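PDB 4WES: nitrogenase molybdenum-iron protein alpha chain from Clostridium pasteurianum, which forms, with the beta chain, the component of nitrogenase that reduces dinitrogen to ammonium at an iron-molybdenum cofactor. Local coordinates for residues A270-I282 / I396-I409. Sequence-based numbering, arbitrary orientation.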
loop_
_atom_site.group_PDB
_atom_site.type_symbol
_atom_site.label_atom_id
_atom_site.label_comp_id
_atom_site.label_asym_id
_atom_site.label_seq_id
_atom_site.Cartn_x
_atom_site.Cartn_y
_atom_site.Cartn_z
ATOM N N ALA A 270 -47.059 -13.665 -2.994
ATOM C CA ALA A 270 -48.084 -12.634 -3.086
ATOM C C ALA A 270 -49.446 -13.248 -3.356
ATOM O O ALA A 270 -50.450 -12.923 -2.703
ATOM C CB ALA A 270 -47.741 -11.608 -4.141
ATOM N N GLU A 271 -49.501 -14.149 -4.330
ATOM C CA GLU A 271 -50.742 -14.845 -4.658
ATOM C C GLU A 271 -51.258 -15.659 -3.478
ATOM O O GLU A 271 -52.461 -15.623 -3.153
ATOM C CB GLU A 271 -50.515 -15.771 -5.840
ATOM C CG GLU A 271 -50.260 -15.142 -7.197
ATOM C CD GLU A 271 -49.907 -16.162 -8.291
ATOM O OE1 GLU A 271 -49.809 -17.384 -7.996
ATOM O OE2 GLU A 271 -49.728 -15.749 -9.453
ATOM N N MET A 272 -50.380 -16.445 -2.879
ATOM C CA MET A 272 -50.810 -17.345 -1.807
ATOM C C MET A 272 -51.259 -16.595 -0.568
ATOM O O MET A 272 -52.179 -17.036 0.117
ATOM C CB MET A 272 -49.741 -18.388 -1.479
ATOM C CG MET A 272 -49.551 -19.372 -2.613
ATOM S SD MET A 272 -48.433 -20.744 -2.278
ATOM C CE MET A 272 -46.848 -19.930 -2.422
ATOM N N MET A 273 -50.619 -15.470 -0.250
ATOM C CA MET A 273 -51.055 -14.668 0.886
ATOM C C MET A 273 -52.434 -14.066 0.634
ATOM O O MET A 273 -53.241 -13.929 1.558
ATOM C CB MET A 273 -50.033 -13.603 1.244
ATOM C CG MET A 273 -48.775 -14.167 1.847
ATOM S SD MET A 273 -47.605 -12.916 2.410
ATOM C CE MET A 273 -48.408 -12.371 3.911
ATOM N N GLU A 274 -52.703 -13.650 -0.604
ATOM C CA GLU A 274 -54.026 -13.172 -0.935
ATOM C C GLU A 274 -55.062 -14.292 -0.767
ATOM O O GLU A 274 -56.122 -14.081 -0.176
ATOM C CB GLU A 274 -54.098 -12.588 -2.349
ATOM C CG GLU A 274 -55.453 -11.967 -2.661
ATOM C CD GLU A 274 -55.530 -11.186 -3.942
ATOM O OE1 GLU A 274 -54.503 -11.002 -4.614
ATOM O OE2 GLU A 274 -56.651 -10.806 -4.291
ATOM N N THR A 275 -54.769 -15.499 -1.275
ATOM C CA THR A 275 -55.722 -16.589 -1.181
ATOM C C THR A 275 -55.965 -17.007 0.278
ATOM O O THR A 275 -57.112 -17.238 0.698
ATOM C CB THR A 275 -55.201 -17.781 -1.974
ATOM O OG1 THR A 275 -55.053 -17.374 -3.338
ATOM C CG2 THR A 275 -56.102 -18.968 -1.832
ATOM N N LYS A 276 -54.882 -17.163 1.040
ATOM C CA LYS A 276 -54.972 -17.754 2.371
ATOM C C LYS A 276 -55.437 -16.751 3.428
ATOM O O LYS A 276 -56.217 -17.110 4.309
ATOM C CB LYS A 276 -53.638 -18.369 2.774
ATOM C CG LYS A 276 -53.663 -19.063 4.129
ATOM C CD LYS A 276 -52.394 -19.882 4.374
ATOM C CE LYS A 276 -52.398 -20.513 5.753
ATOM N NZ LYS A 276 -51.262 -21.441 5.956
ATOM N N TYR A 277 -54.946 -15.519 3.347
ATOM C CA TYR A 277 -55.190 -14.499 4.379
ATOM C C TYR A 277 -56.139 -13.363 3.946
ATOM O O TYR A 277 -56.627 -12.630 4.800
ATOM C CB TYR A 277 -53.855 -13.910 4.870
ATOM C CG TYR A 277 -52.960 -14.923 5.492
ATOM C CD1 TYR A 277 -53.289 -15.533 6.713
ATOM C CD2 TYR A 277 -51.779 -15.327 4.876
ATOM C CE1 TYR A 277 -52.483 -16.502 7.286
ATOM C CE2 TYR A 277 -50.984 -16.269 5.451
ATOM C CZ TYR A 277 -51.315 -16.860 6.652
ATOM O OH TYR A 277 -50.493 -17.809 7.195
ATOM N N GLY A 278 -56.328 -13.196 2.640
ATOM C CA GLY A 278 -57.125 -12.078 2.132
ATOM C C GLY A 278 -56.310 -10.819 1.936
ATOM O O GLY A 278 -56.865 -9.782 1.622
ATOM N N ILE A 279 -54.979 -10.893 2.100
ATOM C CA ILE A 279 -54.142 -9.709 1.979
ATOM C C ILE A 279 -53.909 -9.384 0.512
ATOM O O ILE A 279 -53.335 -10.204 -0.218
ATOM C CB ILE A 279 -52.820 -9.909 2.720
ATOM C CG1 ILE A 279 -53.031 -10.203 4.214
ATOM C CG2 ILE A 279 -51.903 -8.706 2.519
ATOM C CD1 ILE A 279 -51.828 -10.812 4.896
ATOM N N PRO A 280 -54.340 -8.191 0.062
ATOM C CA PRO A 280 -54.129 -7.800 -1.336
ATOM C C PRO A 280 -52.692 -7.419 -1.577
ATOM O O PRO A 280 -51.937 -7.120 -0.651
ATOM C CB PRO A 280 -55.056 -6.599 -1.499
ATOM C CG PRO A 280 -55.152 -6.015 -0.134
ATOM C CD PRO A 280 -55.042 -7.150 0.832
ATOM N N TRP A 281 -52.307 -7.414 -2.846
ATOM C CA TRP A 281 -50.988 -6.916 -3.222
ATOM C C TRP A 281 -51.105 -5.939 -4.371
ATOM O O TRP A 281 -52.036 -6.009 -5.163
ATOM C CB TRP A 281 -50.022 -8.032 -3.559
ATOM C CG TRP A 281 -50.323 -8.949 -4.718
ATOM C CD1 TRP A 281 -51.089 -10.083 -4.688
ATOM C CD2 TRP A 281 -49.834 -8.833 -6.060
ATOM N NE1 TRP A 281 -51.057 -10.708 -5.911
ATOM C CE2 TRP A 281 -50.296 -9.954 -6.771
ATOM C CE3 TRP A 281 -49.027 -7.898 -6.720
ATOM C CZ2 TRP A 281 -50.007 -10.154 -8.119
ATOM C CZ3 TRP A 281 -48.733 -8.107 -8.038
ATOM C CH2 TRP A 281 -49.195 -9.234 -8.710
ATOM N N ILE A 282 -50.148 -5.008 -4.435
ATOM C CA ILE A 282 -49.992 -4.153 -5.590
ATOM C C ILE A 282 -48.584 -4.299 -6.082
ATOM O O ILE A 282 -47.637 -4.494 -5.318
ATOM C CB ILE A 282 -50.278 -2.655 -5.316
ATOM C CG1 ILE A 282 -49.418 -2.092 -4.176
ATOM C CG2 ILE A 282 -51.737 -2.419 -5.059
ATOM C CD1 ILE A 282 -49.431 -0.578 -4.141
ATOM N N ILE A 396 -47.823 -25.711 -5.033
ATOM C CA ILE A 396 -48.656 -25.918 -3.885
ATOM C C ILE A 396 -49.877 -25.034 -3.971
ATOM O O ILE A 396 -49.915 -24.016 -4.675
ATOM C CB ILE A 396 -47.913 -25.726 -2.569
ATOM C CG1 ILE A 396 -47.592 -24.246 -2.379
ATOM C CG2 ILE A 396 -46.666 -26.620 -2.533
ATOM C CD1 ILE A 396 -47.121 -23.889 -0.986
ATOM N N THR A 397 -50.934 -25.510 -3.337
ATOM C CA THR A 397 -52.160 -24.755 -3.318
ATOM C C THR A 397 -52.521 -24.478 -1.886
ATOM O O THR A 397 -52.329 -25.310 -0.997
ATOM C CB THR A 397 -53.355 -25.455 -3.998
ATOM O OG1 THR A 397 -53.916 -26.406 -3.106
ATOM C CG2 THR A 397 -52.965 -26.130 -5.324
ATOM N N VAL A 398 -52.979 -23.260 -1.650
ATOM C CA VAL A 398 -53.472 -22.876 -0.335
ATOM C C VAL A 398 -54.961 -22.571 -0.453
ATOM O O VAL A 398 -55.476 -22.398 -1.543
ATOM C CB VAL A 398 -52.698 -21.674 0.258
ATOM C CG1 VAL A 398 -51.229 -22.014 0.486
ATOM C CG2 VAL A 398 -52.837 -20.446 -0.629
ATOM N N THR A 399 -55.609 -22.411 0.686
ATOM C CA THR A 399 -57.043 -22.126 0.736
ATOM C C THR A 399 -57.275 -21.111 1.835
ATOM O O THR A 399 -56.384 -20.867 2.650
ATOM C CB THR A 399 -57.830 -23.405 1.041
ATOM O OG1 THR A 399 -57.458 -23.949 2.319
ATOM C CG2 THR A 399 -57.650 -24.460 -0.056
ATOM N N PRO A 400 -58.449 -20.459 1.836
ATOM C CA PRO A 400 -58.673 -19.448 2.857
ATOM C C PRO A 400 -58.596 -20.032 4.226
ATOM O O PRO A 400 -59.297 -20.999 4.526
ATOM C CB PRO A 400 -60.104 -18.966 2.593
ATOM C CG PRO A 400 -60.370 -19.300 1.187
ATOM C CD PRO A 400 -59.553 -20.515 0.863
ATOM N N ASP A 401 -57.811 -19.406 5.079
ATOM C CA ASP A 401 -57.669 -19.832 6.446
ATOM C C ASP A 401 -58.992 -19.549 7.202
ATOM O O ASP A 401 -59.447 -18.417 7.238
ATOM C CB ASP A 401 -56.446 -19.130 7.057
ATOM C CG ASP A 401 -56.076 -19.664 8.442
ATOM O OD1 ASP A 401 -54.955 -20.202 8.580
ATOM O OD2 ASP A 401 -56.897 -19.507 9.383
ATOM N N GLU A 402 -59.612 -20.601 7.734
ATOM C CA GLU A 402 -60.959 -20.484 8.339
ATOM C C GLU A 402 -60.973 -19.578 9.581
ATOM O O GLU A 402 -62.035 -19.117 10.005
ATOM C CB GLU A 402 -61.487 -21.891 8.652
ATOM C CG GLU A 402 -61.885 -22.686 7.415
ATOM C CD GLU A 402 -62.370 -24.096 7.731
ATOM O OE1 GLU A 402 -63.200 -24.634 6.944
ATOM O OE2 GLU A 402 -61.913 -24.658 8.758
ATOM N N GLN A 403 -59.787 -19.326 10.140
ATOM C CA GLN A 403 -59.601 -18.464 11.313
ATOM C C GLN A 403 -59.015 -17.058 10.997
ATOM O O GLN A 403 -59.454 -16.039 11.562
ATOM C CB GLN A 403 -58.687 -19.179 12.309
ATOM C CG GLN A 403 -58.034 -18.281 13.352
ATOM C CD GLN A 403 -56.776 -18.898 13.952
ATOM O OE1 GLN A 403 -56.610 -20.134 13.969
ATOM N NE2 GLN A 403 -55.885 -18.036 14.454
ATOM N N LYS A 404 -58.037 -17.006 10.101
ATOM C CA LYS A 404 -57.246 -15.777 9.868
ATOM C C LYS A 404 -57.625 -15.006 8.607
ATOM O O LYS A 404 -57.188 -13.854 8.441
ATOM C CB LYS A 404 -55.746 -16.113 9.769
ATOM C CG LYS A 404 -55.169 -16.732 11.031
ATOM C CD LYS A 404 -53.693 -17.122 10.912
ATOM C CE LYS A 404 -53.217 -17.915 12.139
ATOM N NZ LYS A 404 -51.766 -18.266 11.984
ATOM N N TYR A 405 -58.397 -15.622 7.707
ATOM C CA TYR A 405 -58.825 -14.930 6.490
ATOM C C TYR A 405 -59.626 -13.702 6.837
ATOM O O TYR A 405 -60.500 -13.758 7.693
ATOM C CB TYR A 405 -59.629 -15.853 5.552
ATOM C CG TYR A 405 -59.934 -15.213 4.224
ATOM C CD1 TYR A 405 -61.044 -14.371 4.049
ATOM C CD2 TYR A 405 -59.069 -15.368 3.160
ATOM C CE1 TYR A 405 -61.283 -13.753 2.830
ATOM C CE2 TYR A 405 -59.309 -14.760 1.931
ATOM C CZ TYR A 405 -60.402 -13.950 1.763
ATOM O OH TYR A 405 -60.628 -13.314 0.558
ATOM N N ARG A 406 -59.336 -12.579 6.194
ATOM C CA ARG A 406 -60.178 -11.428 6.366
ATOM C C ARG A 406 -60.291 -10.610 5.103
ATOM O O ARG A 406 -59.450 -10.708 4.189
ATOM C CB ARG A 406 -59.745 -10.581 7.532
ATOM C CG ARG A 406 -58.491 -9.836 7.269
ATOM C CD ARG A 406 -57.583 -10.247 8.390
ATOM N NE ARG A 406 -56.200 -9.829 8.352
ATOM C CZ ARG A 406 -55.150 -10.600 8.032
ATOM N NH1 ARG A 406 -53.959 -10.071 8.184
ATOM N NH2 ARG A 406 -55.256 -11.870 7.605
ATOM N N VAL A 407 -61.388 -9.872 5.024
ATOM C CA VAL A 407 -61.615 -8.971 3.927
ATOM C C VAL A 407 -60.879 -7.689 4.274
ATOM O O VAL A 407 -61.167 -7.048 5.281
ATOM C CB VAL A 407 -63.129 -8.687 3.743
ATOM C CG1 VAL A 407 -63.323 -7.635 2.647
ATOM C CG2 VAL A 407 -63.844 -9.994 3.425
ATOM N N VAL A 408 -59.886 -7.350 3.475
ATOM C CA VAL A 408 -59.108 -6.146 3.722
ATOM C C VAL A 408 -59.646 -5.000 2.886
ATOM O O VAL A 408 -60.070 -3.989 3.423
ATOM C CB VAL A 408 -57.627 -6.390 3.426
ATOM C CG1 VAL A 408 -56.823 -5.116 3.672
ATOM C CG2 VAL A 408 -57.123 -7.535 4.301
ATOM N N ILE A 409 -59.646 -5.156 1.562
ATOM C CA ILE A 409 -60.282 -4.205 0.679
ATOM C C ILE A 409 -61.492 -4.901 0.065
ATOM O O ILE A 409 -61.356 -5.907 -0.638
ATOM C CB ILE A 409 -59.335 -3.690 -0.427
ATOM C CG1 ILE A 409 -58.010 -3.152 0.157
ATOM C CG2 ILE A 409 -60.053 -2.646 -1.272
ATOM C CD1 ILE A 409 -56.998 -2.706 -0.899
HETATM O O HOH W 1 -58.666 -13.610 -1.220
HETATM O O HOH W 2 -51.297 -19.214 9.331
HETATM O O HOH W 3 -59.313 -8.846 1.121
#
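Met272 meets Ile396 and Val398 with its side chain at about a right angle to both: SD lies 3.6 Å from Ile396 CG1, while CB rests against Val398 CG2. Thr275 CG2, anti to the backbone N, lies 3.8 Å from the same methyl, Val398 CG2. Lys276 O accepts from Asp401 N at 2.9 Å, nearly straight (175° at the hydrogen) and on a lone pair in the carbonyl plane. Asp401 OD2 accepts from Gln403 N in an Asx turn and from Lys404 N in the wider Asx motif. Tyr277 O takes Arg406 N at 3.0 Å, the donor standing 46° out of the carbonyl plane. The Tyr277 ring has Lys276 CG over one face and Lys404 CB at its edge, and a water joins its OH to Lys404 NZ. The irregular loop between helices 372-376 and 411-419 thus wraps the C-terminal end of helix 263-277, where the chain turns into strand 281-283, outermost within this chain in a parallel sheet, a helix-to-strand link of an alpha/beta domain. Gly278, at positive phi (87°), makes this turn; its N is 3.4 Å from Tyr405 CE2, and its CA approaches Arg406 O in a CH···O contact. The Ile279 side chain lies alongside that of Arg406, CD1 4.0 Å from Arg406 NH1, which bonds to Asp253 O. Pro280 CD packs on Val408 CB at 3.7 Å, with CG against Ile409 CD1.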